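PDB 3BT5: DUF305 domain-containing protein from Deinococcus radiodurans R1, which is of unknown function but folds into a compact, all-helical bundle of the ferritin-like clan, with no activity or ligand yet assigned. Local coordinates for residues Ala25-Leu30 with Leu48-Ser53; Ala31-Glu36 with Gly94-Pro99; Arg41-Leu46 with Gln102-Phe107. One frame throughout, in Å; residues are numbered along the deposited sequence.

Interaction 1 of 3, residues Ala25-Leu30 with Leu48-Ser53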
loop_
_atom_site.group_PDB
_atom_site.type_symbol
_atom_site.label_atom_id
_atom_site.label_comp_id
_atom_site.label_asym_id
_atom_site.label_seq_id
_atom_site.Cartn_x
_atom_site.Cartn_y
_atom_site.Cartn_z
ATOM N N ALA A 25 1.694 -3.120 4.124
ATOM C CA ALA A 25 2.787 -4.079 4.176
ATOM C C ALA A 25 3.030 -4.716 2.817
ATOM O O ALA A 25 4.182 -5.037 2.461
ATOM C CB ALA A 25 2.531 -5.150 5.209
ATOM N N GLN A 26 1.962 -4.919 2.041
ATOM C CA GLN A 26 2.154 -5.574 0.752
ATOM C C GLN A 26 2.980 -4.709 -0.216
ATOM O O GLN A 26 3.663 -5.239 -1.104
ATOM C CB GLN A 26 0.847 -5.964 0.082
ATOM C CG GLN A 26 1.124 -6.798 -1.171
ATOM C CD GLN A 26 -0.124 -7.155 -1.913
ATOM O OE1 GLN A 26 -0.801 -6.287 -2.459
ATOM N NE2 GLN A 26 -0.390 -8.430 -1.998
ATOM N N ALA A 27 2.905 -3.394 -0.069
ATOM C CA ALA A 27 3.696 -2.521 -0.940
ATOM C C ALA A 27 5.181 -2.891 -0.833
ATOM O O ALA A 27 5.942 -2.798 -1.793
ATOM C CB ALA A 27 3.455 -1.024 -0.597
ATOM N N LEU A 28 5.602 -3.293 0.365
ATOM C CA LEU A 28 6.981 -3.716 0.582
ATOM C C LEU A 28 7.311 -5.013 -0.187
ATOM O O LEU A 28 8.407 -5.136 -0.747
ATOM C CB LEU A 28 7.247 -3.863 2.081
ATOM C CG LEU A 28 7.552 -2.636 2.954
ATOM C CD1 LEU A 28 6.999 -1.303 2.484
ATOM C CD2 LEU A 28 7.238 -2.874 4.447
ATOM N N ASP A 29 6.355 -5.946 -0.236
ATOM C CA ASP A 29 6.508 -7.216 -0.961
ATOM C C ASP A 29 6.594 -6.952 -2.470
ATOM O O ASP A 29 7.246 -7.696 -3.196
ATOM C CB ASP A 29 5.292 -8.139 -0.740
ATOM C CG ASP A 29 5.181 -8.673 0.673
ATOM O OD1 ASP A 29 6.204 -8.738 1.363
ATOM O OD2 ASP A 29 4.047 -9.034 1.077
ATOM N N LEU A 30 5.885 -5.935 -2.940
ATOM C CA LEU A 30 5.921 -5.597 -4.353
ATOM C C LEU A 30 7.237 -4.893 -4.709
ATOM O O LEU A 30 7.790 -5.084 -5.795
ATOM C CB LEU A 30 4.725 -4.715 -4.721
ATOM C CG LEU A 30 3.341 -5.346 -4.589
ATOM C CD1 LEU A 30 2.274 -4.268 -4.786
ATOM C CD2 LEU A 30 3.175 -6.457 -5.608
ATOM N N LEU A 48 12.087 2.365 -4.052
ATOM C CA LEU A 48 12.643 2.777 -2.766
ATOM C C LEU A 48 11.779 3.837 -2.078
ATOM O O LEU A 48 11.496 3.765 -0.863
ATOM C CB LEU A 48 14.057 3.355 -2.998
ATOM C CG LEU A 48 15.158 2.345 -3.293
ATOM C CD1 LEU A 48 16.361 2.983 -4.006
ATOM C CD2 LEU A 48 15.585 1.684 -1.997
ATOM N N ASP A 49 11.363 4.823 -2.858
ATOM C CA ASP A 49 10.573 5.925 -2.330
ATOM C C ASP A 49 9.235 5.414 -1.809
ATOM O O ASP A 49 8.758 5.850 -0.762
ATOM C CB ASP A 49 10.341 6.975 -3.406
ATOM C CG ASP A 49 11.590 7.771 -3.720
ATOM O OD1 ASP A 49 12.579 7.661 -2.967
ATOM O OD2 ASP A 49 11.572 8.502 -4.721
ATOM N N ILE A 50 8.625 4.475 -2.538
ATOM C CA ILE A 50 7.338 3.961 -2.074
ATOM C C ILE A 50 7.519 3.135 -0.807
ATOM O O ILE A 50 6.699 3.196 0.119
ATOM C CB ILE A 50 6.646 3.142 -3.201
ATOM C CG1 ILE A 50 6.276 4.065 -4.375
ATOM C CG2 ILE A 50 5.433 2.384 -2.643
ATOM C CD1 ILE A 50 5.911 3.301 -5.674
ATOM N N GLN A 51 8.595 2.366 -0.730
ATOM C CA GLN A 51 8.859 1.605 0.481
ATOM C C GLN A 51 8.974 2.547 1.681
ATOM O O GLN A 51 8.401 2.310 2.746
ATOM C CB GLN A 51 10.152 0.804 0.334
ATOM C CG GLN A 51 10.455 -0.066 1.533
ATOM C CD GLN A 51 11.907 -0.454 1.608
ATOM O OE1 GLN A 51 12.436 -1.108 0.708
ATOM N NE2 GLN A 51 12.564 -0.060 2.686
ATOM N N LEU A 52 9.711 3.633 1.502
ATOM C CA LEU A 52 9.921 4.543 2.613
ATOM C C LEU A 52 8.641 5.252 3.054
ATOM O O LEU A 52 8.348 5.387 4.251
ATOM C CB LEU A 52 11.016 5.554 2.249
ATOM C CG LEU A 52 12.415 4.916 2.202
ATOM C CD1 LEU A 52 13.475 5.894 1.692
ATOM C CD2 LEU A 52 12.816 4.329 3.578
ATOM N N SER A 53 7.839 5.679 2.094
ATOM C CA SER A 53 6.607 6.376 2.454
ATOM C C SER A 53 5.605 5.429 3.092
ATOM O O SER A 53 4.936 5.789 4.073
ATOM C CB SER A 53 5.973 7.019 1.234
ATOM O OG SER A 53 5.471 6.001 0.390
#
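L28 CD1 lies 3.9 Å from O of Q51, at the peptide group of helix 41-68, the flat group that the leucine approaches. The leucine also touches Q51 on the aliphatic stem of its side chain. There CD1 of L28 packs 3.8 Å from CG of Q51, and the two side chains cross at about a right angle. The Q51 stem leaves with CG anti to the backbone N (chi1 -177°) and stays extended, which presents CG to the leucine as the contact surface. L28 has an uncommon chi2 of 26°, off the usual staggered positions, a twist that goes with one methyl turned toward the facing helix.

Deeper in, A27 points its methyl at helix 41-68, and its CB lies 4.4 Å from CG2 of I50. Both residues are buried. At Q51 and L28 the backbones come close, with CA atoms 5.6 Å apart, and the small side chain of A27 is consistent with such a close approach. The contact is purely van der Waals. The backbone bond from L28 N to A25 O is weak, whereas L30 N to Q26 O at 3.0 Å is a regular helical bond.

A27 also touches M111 and H114 of helix 100-122, while I50 leans on E148 and M152 of helix 132-158. One turn on, S53 OG is hydrogen-bonded to E148 OE2. The two segments run antiparallel as the arms of a helical hairpin, joined by the short turn after residue 37; such a hairpin forms the first half of a ferritin-like four-helix bundle.

Interaction 2 of 3, residues Ala31-Glu36 with Gly94-Pro99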
loop_
_atom_site.group_PDB
_atom_site.type_symbol
_atom_site.label_atom_id
_atom_site.label_comp_id
_atom_site.label_asym_id
_atom_site.label_seq_id
_atom_site.Cartn_x
_atom_site.Cartn_y
_atom_site.Cartn_z
ATOM N N ALA A 31 7.734 -4.045 -3.811
ATOM C CA ALA A 31 8.957 -3.290 -4.119
ATOM C C ALA A 31 10.222 -4.155 -4.096
ATOM O O ALA A 31 11.184 -3.899 -4.837
ATOM C CB ALA A 31 9.095 -2.129 -3.143
ATOM N N ALA A 32 10.249 -5.149 -3.213
ATOM C CA ALA A 32 11.459 -5.951 -3.016
ATOM C C ALA A 32 12.029 -6.550 -4.323
ATOM O O ALA A 32 13.229 -6.391 -4.606
ATOM C CB ALA A 32 11.227 -7.036 -1.963
ATOM N N PRO A 33 11.194 -7.235 -5.129
ATOM C CA PRO A 33 11.755 -7.773 -6.380
ATOM C C PRO A 33 12.278 -6.718 -7.361
ATOM O O PRO A 33 13.166 -7.013 -8.166
ATOM C CB PRO A 33 10.591 -8.585 -6.980
ATOM C CG PRO A 33 9.390 -8.207 -6.213
ATOM C CD PRO A 33 9.789 -7.642 -4.910
ATOM N N MET A 34 11.770 -5.490 -7.303
ATOM C CA MET A 34 12.334 -4.431 -8.164
ATOM C C MET A 34 13.736 -4.056 -7.734
ATOM O O MET A 34 14.619 -3.824 -8.571
ATOM C CB MET A 34 11.458 -3.178 -8.172
ATOM C CG MET A 34 10.109 -3.392 -8.830
ATOM S SD MET A 34 10.232 -3.914 -10.586
ATOM C CE MET A 34 10.017 -5.708 -10.437
ATOM N N LEU A 35 13.942 -3.963 -6.429
ATOM C CA LEU A 35 15.276 -3.624 -5.931
ATOM C C LEU A 35 16.236 -4.778 -6.201
ATOM O O LEU A 35 17.431 -4.561 -6.431
ATOM C CB LEU A 35 15.226 -3.260 -4.449
ATOM C CG LEU A 35 14.362 -2.013 -4.255
ATOM C CD1 LEU A 35 14.014 -1.792 -2.792
ATOM C CD2 LEU A 35 15.083 -0.812 -4.873
ATOM N N GLU A 36 15.719 -6.002 -6.227
ATOM C CA GLU A 36 16.545 -7.178 -6.515
ATOM C C GLU A 36 16.884 -7.321 -7.996
ATOM O O GLU A 36 18.017 -7.689 -8.340
ATOM C CB GLU A 36 15.845 -8.449 -6.012
ATOM C CG GLU A 36 16.567 -9.757 -6.348
ATOM C CD GLU A 36 17.896 -9.890 -5.631
ATOM O OE1 GLU A 36 18.084 -9.216 -4.593
ATOM O OE2 GLU A 36 18.751 -10.674 -6.104
ATOM N N GLY A 94 4.933 -13.141 -9.855
ATOM C CA GLY A 94 5.277 -12.752 -11.224
ATOM C C GLY A 94 6.396 -11.743 -11.243
ATOM O O GLY A 94 7.192 -11.711 -12.172
ATOM N N LEU A 95 6.481 -10.901 -10.213
ATOM C CA LEU A 95 7.555 -9.917 -10.187
ATOM C C LEU A 95 8.931 -10.543 -10.099
ATOM O O LEU A 95 9.928 -9.886 -10.457
ATOM C CB LEU A 95 7.338 -8.910 -9.057
ATOM C CG LEU A 95 5.997 -8.179 -9.099
ATOM C CD1 LEU A 95 5.962 -7.124 -7.965
ATOM C CD2 LEU A 95 5.740 -7.541 -10.478
ATOM N N SER A 96 8.988 -11.790 -9.610
ATOM C CA SER A 96 10.260 -12.492 -9.494
ATOM C C SER A 96 10.542 -13.424 -10.674
ATOM O O SER A 96 11.694 -13.800 -10.888
ATOM C CB SER A 96 10.312 -13.330 -8.204
ATOM O OG SER A 96 10.392 -12.495 -7.060
ATOM N N THR A 97 9.498 -13.819 -11.400
ATOM C CA THR A 97 9.603 -14.879 -12.410
ATOM C C THR A 97 9.493 -14.360 -13.838
ATOM O O THR A 97 9.981 -15.003 -14.764
ATOM C CB THR A 97 8.501 -15.960 -12.225
ATOM O OG1 THR A 97 7.229 -15.379 -12.445
ATOM C CG2 THR A 97 8.531 -16.623 -10.841
ATOM N N LEU A 98 8.794 -13.250 -14.056
ATOM C CA LEU A 98 8.591 -12.742 -15.420
ATOM C C LEU A 98 9.887 -12.122 -15.945
ATOM O O LEU A 98 10.719 -11.673 -15.155
ATOM C CB LEU A 98 7.485 -11.677 -15.416
ATOM C CG LEU A 98 6.070 -12.200 -15.123
ATOM C CD1 LEU A 98 5.145 -11.010 -14.903
ATOM C CD2 LEU A 98 5.575 -13.075 -16.294
ATOM N N PRO A 99 10.052 -12.068 -17.278
ATOM C CA PRO A 99 11.176 -11.314 -17.820
ATOM C C PRO A 99 11.186 -9.919 -17.209
ATOM O O PRO A 99 10.123 -9.337 -16.963
ATOM C CB PRO A 99 10.872 -11.257 -19.335
ATOM C CG PRO A 99 10.045 -12.468 -19.609
ATOM C CD PRO A 99 9.198 -12.632 -18.336
#
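P33 and S96 bring the backbones nearest, CA to CA 5.8 Å, where two helical segments run in roughly the same direction and helix 11-37 is kinked because the N of P33 has no bond to the preceding turn. The pairing sets the short helix 89-97, part of the long connection between the two halves of the four-helix bundle, against the end of the first bundle helix.

The proline ring carries the contact. Its CG lies 3.6 Å from CB of L95, its CB 3.8 Å from O of L95, and the two side chains cross obliquely. M34 reaches the same leucine by bending at chi2 (-60°) and again at chi3, which brings its CE to 4.4 Å from L95 CB. L95 O is not left to the apolar neighbours, since R37 NH1 is hydrogen-bonded to it and also to L98 O, tying the end of helix 11-37 to the end of helix 89-97.

Helix 89-97 finishes here: G94 O accepts T97 N at 3.2 Å and L98 N at 2.9 Å, from the same face of its plane. On the exposed side, S96 OG rests 3.9 Å from P33 CB.

Interaction 3 of 3, residues Arg41-Leu46 with Gln102-Phe107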
loop_
_atom_site.group_PDB
_atom_site.type_symbol
_atom_site.label_atom_id
_atom_site.label_comp_id
_atom_site.label_asym_id
_atom_site.label_seq_id
_atom_site.Cartn_x
_atom_site.Cartn_y
_atom_site.Cartn_z
ATOM N N ARG A 41 17.295 2.673 -13.108
ATOM C CA ARG A 41 17.408 3.593 -11.983
ATOM C C ARG A 41 16.052 4.223 -11.687
ATOM O O ARG A 41 15.705 4.454 -10.535
ATOM C CB ARG A 41 18.446 4.689 -12.272
ATOM C CG ARG A 41 19.784 4.463 -11.584
ATOM C CD ARG A 41 20.772 5.582 -11.913
ATOM N NE ARG A 41 21.024 5.661 -13.351
ATOM C CZ ARG A 41 21.907 4.903 -13.997
ATOM N NH1 ARG A 41 22.632 4.006 -13.336
ATOM N NH2 ARG A 41 22.066 5.041 -15.304
ATOM N N THR A 42 15.281 4.487 -12.733
ATOM C CA THR A 42 13.958 5.084 -12.577
ATOM C C THR A 42 13.043 4.213 -11.713
ATOM O O THR A 42 12.462 4.676 -10.711
ATOM C CB THR A 42 13.295 5.302 -13.937
ATOM O OG1 THR A 42 14.022 6.302 -14.667
ATOM C CG2 THR A 42 11.858 5.747 -13.754
ATOM N N VAL A 43 12.913 2.949 -12.095
ATOM C CA VAL A 43 12.052 2.017 -11.365
ATOM C C VAL A 43 12.581 1.750 -9.949
ATOM O O VAL A 43 11.821 1.698 -8.972
ATOM C CB VAL A 43 11.930 0.676 -12.137
ATOM C CG1 VAL A 43 11.186 -0.378 -11.300
ATOM C CG2 VAL A 43 11.247 0.923 -13.487
ATOM N N ARG A 44 13.893 1.594 -9.833
ATOM C CA ARG A 44 14.505 1.355 -8.535
ATOM C C ARG A 44 14.282 2.521 -7.554
ATOM O O ARG A 44 13.925 2.310 -6.372
ATOM C CB ARG A 44 16.003 1.102 -8.696
ATOM C CG ARG A 44 16.356 -0.188 -9.426
ATOM C CD ARG A 44 17.888 -0.332 -9.548
ATOM N NE ARG A 44 18.481 -0.508 -8.224
ATOM C CZ ARG A 44 18.530 -1.672 -7.577
ATOM N NH1 ARG A 44 18.057 -2.771 -8.149
ATOM N NH2 ARG A 44 19.062 -1.744 -6.362
ATOM N N SER A 45 14.480 3.739 -8.054
ATOM C CA SER A 45 14.305 4.957 -7.258
ATOM C C SER A 45 12.868 5.041 -6.758
ATOM O O SER A 45 12.591 5.321 -5.590
ATOM C CB SER A 45 14.606 6.195 -8.111
ATOM O OG SER A 45 15.996 6.306 -8.381
ATOM N N LEU A 46 11.946 4.795 -7.669
ATOM C CA LEU A 46 10.548 4.848 -7.342
ATOM C C LEU A 46 10.176 3.763 -6.308
ATOM O O LEU A 46 9.444 4.034 -5.340
ATOM C CB LEU A 46 9.750 4.728 -8.636
ATOM C CG LEU A 46 8.234 4.765 -8.497
ATOM C CD1 LEU A 46 7.721 6.025 -7.776
ATOM C CD2 LEU A 46 7.605 4.600 -9.872
ATOM N N GLN A 102 8.908 -7.025 -18.331
ATOM C CA GLN A 102 7.503 -7.287 -18.036
ATOM C C GLN A 102 7.250 -7.148 -16.532
ATOM O O GLN A 102 6.210 -6.623 -16.129
ATOM C CB GLN A 102 7.119 -8.688 -18.496
ATOM C CG GLN A 102 7.132 -8.863 -20.009
ATOM C CD GLN A 102 6.847 -10.295 -20.418
ATOM O OE1 GLN A 102 6.007 -10.978 -19.815
ATOM N NE2 GLN A 102 7.546 -10.763 -21.455
ATOM N N ALA A 103 8.191 -7.600 -15.701
ATOM C CA ALA A 103 8.055 -7.467 -14.246
ATOM C C ALA A 103 8.010 -6.006 -13.822
ATOM O O ALA A 103 7.258 -5.644 -12.914
ATOM C CB ALA A 103 9.187 -8.192 -13.546
ATOM N N GLU A 104 8.796 -5.153 -14.480
ATOM C CA GLU A 104 8.742 -3.726 -14.160
ATOM C C GLU A 104 7.381 -3.110 -14.453
ATOM O O GLU A 104 6.859 -2.317 -13.641
ATOM C CB GLU A 104 9.823 -2.976 -14.951
ATOM C CG GLU A 104 11.221 -3.315 -14.450
ATOM C CD GLU A 104 12.313 -2.978 -15.438
ATOM O OE1 GLU A 104 12.009 -2.751 -16.632
ATOM O OE2 GLU A 104 13.475 -2.976 -15.005
ATOM N N ARG A 105 6.808 -3.434 -15.613
ATOM C CA ARG A 105 5.483 -2.922 -15.940
ATOM C C ARG A 105 4.431 -3.479 -15.002
ATOM O O ARG A 105 3.524 -2.748 -14.594
ATOM C CB ARG A 105 5.124 -3.213 -17.398
ATOM C CG ARG A 105 5.979 -2.387 -18.332
ATOM C CD ARG A 105 5.585 -2.592 -19.793
ATOM N NE ARG A 105 4.211 -2.166 -20.056
ATOM C CZ ARG A 105 3.843 -0.911 -20.312
ATOM N NH1 ARG A 105 4.746 0.064 -20.332
ATOM N NH2 ARG A 105 2.564 -0.627 -20.537
ATOM N N GLN A 106 4.517 -4.776 -14.693
ATOM C CA GLN A 106 3.579 -5.387 -13.753
ATOM C C GLN A 106 3.689 -4.726 -12.377
ATOM O O GLN A 106 2.684 -4.502 -11.712
ATOM C CB GLN A 106 3.867 -6.889 -13.637
ATOM C CG GLN A 106 3.122 -7.746 -14.587
ATOM C CD GLN A 106 1.613 -7.626 -14.386
ATOM O OE1 GLN A 106 0.974 -6.905 -15.115
ATOM N NE2 GLN A 106 1.053 -8.327 -13.373
ATOM N N PHE A 107 4.906 -4.435 -11.938
ATOM C CA PHE A 107 5.079 -3.757 -10.651
ATOM C C PHE A 107 4.276 -2.460 -10.612
ATOM O O PHE A 107 3.571 -2.178 -9.637
ATOM C CB PHE A 107 6.565 -3.496 -10.386
ATOM C CG PHE A 107 6.818 -2.502 -9.302
ATOM C CD1 PHE A 107 6.672 -2.872 -7.969
ATOM C CD2 PHE A 107 7.216 -1.206 -9.608
ATOM C CE1 PHE A 107 6.912 -1.974 -6.954
ATOM C CE2 PHE A 107 7.443 -0.280 -8.585
ATOM C CZ PHE A 107 7.274 -0.667 -7.261
#
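V43 packs against E104 and F107, one turn apart on helix 100-122, in a buried contact. With its CG1 anti to the backbone N (chi1 172°), the valine directs that methyl between the two: CG1 lies 4.3 Å from CG of E104 and 4.4 Å from CD2 of F107. Of E104 it is the aliphatic stem that is touched, and of F107 a ring carbon next to CG. The F107 side chain swings out with its CG likewise anti to the backbone N, which carries its ring toward helix 41-68. These distances are generous, as is the 7.2 Å between the CA atoms of V43 and E104, and side chains of a third helix share the space: M34 touches V43, E104 and F107 alike. L46 also points toward 102-107, and touches T151, M152 and V155 of helix 132-158.

The two segments run in the same general direction. In a ferritin-like four-helix bundle this is the relation of the second and third helices, which a long crossover connects; helices 11-37 and 132-158 flank the pair here.

The carboxylate of E104, on a buried residue, is met by S38 OG, hydrogen-bonded to OE2. R44 points away from 102-107, and its NH1 is hydrogen-bonded to both S38 O and L35 O.

Near the start of helix 41-68, R41 O accepts two donors from a single residue, from opposite faces of its plane. S45 N gives the ordinary helical bond at 2.9 Å. S45 OG donates from above the carbonyl plane, 36° out of it, with a C=O...donor angle of 143°.

Overall arrangement
The contacts share helices: interactions 1 and 2 both use helix 11-37, and interactions 1 and 3 both use helix 41-68. Interactions 2 and 3 are the nearest pair, with centres about 9 Å apart, against about 13 Å for 1 and 2 and about 12 Å for 1 and 3. M34 joins the nearest pair, its CG 3.4 Å from F107 CG, and R44 NH1 spans the same two contacts, 2.6 Å from L35 O. L30 O links interaction 1 to both others, packing 3.3 Å from F107 CD1 and 3.5 Å from L95 CD1. Interaction 1 lies closest to the chain's centre; no active site or ligand is known to relate them to.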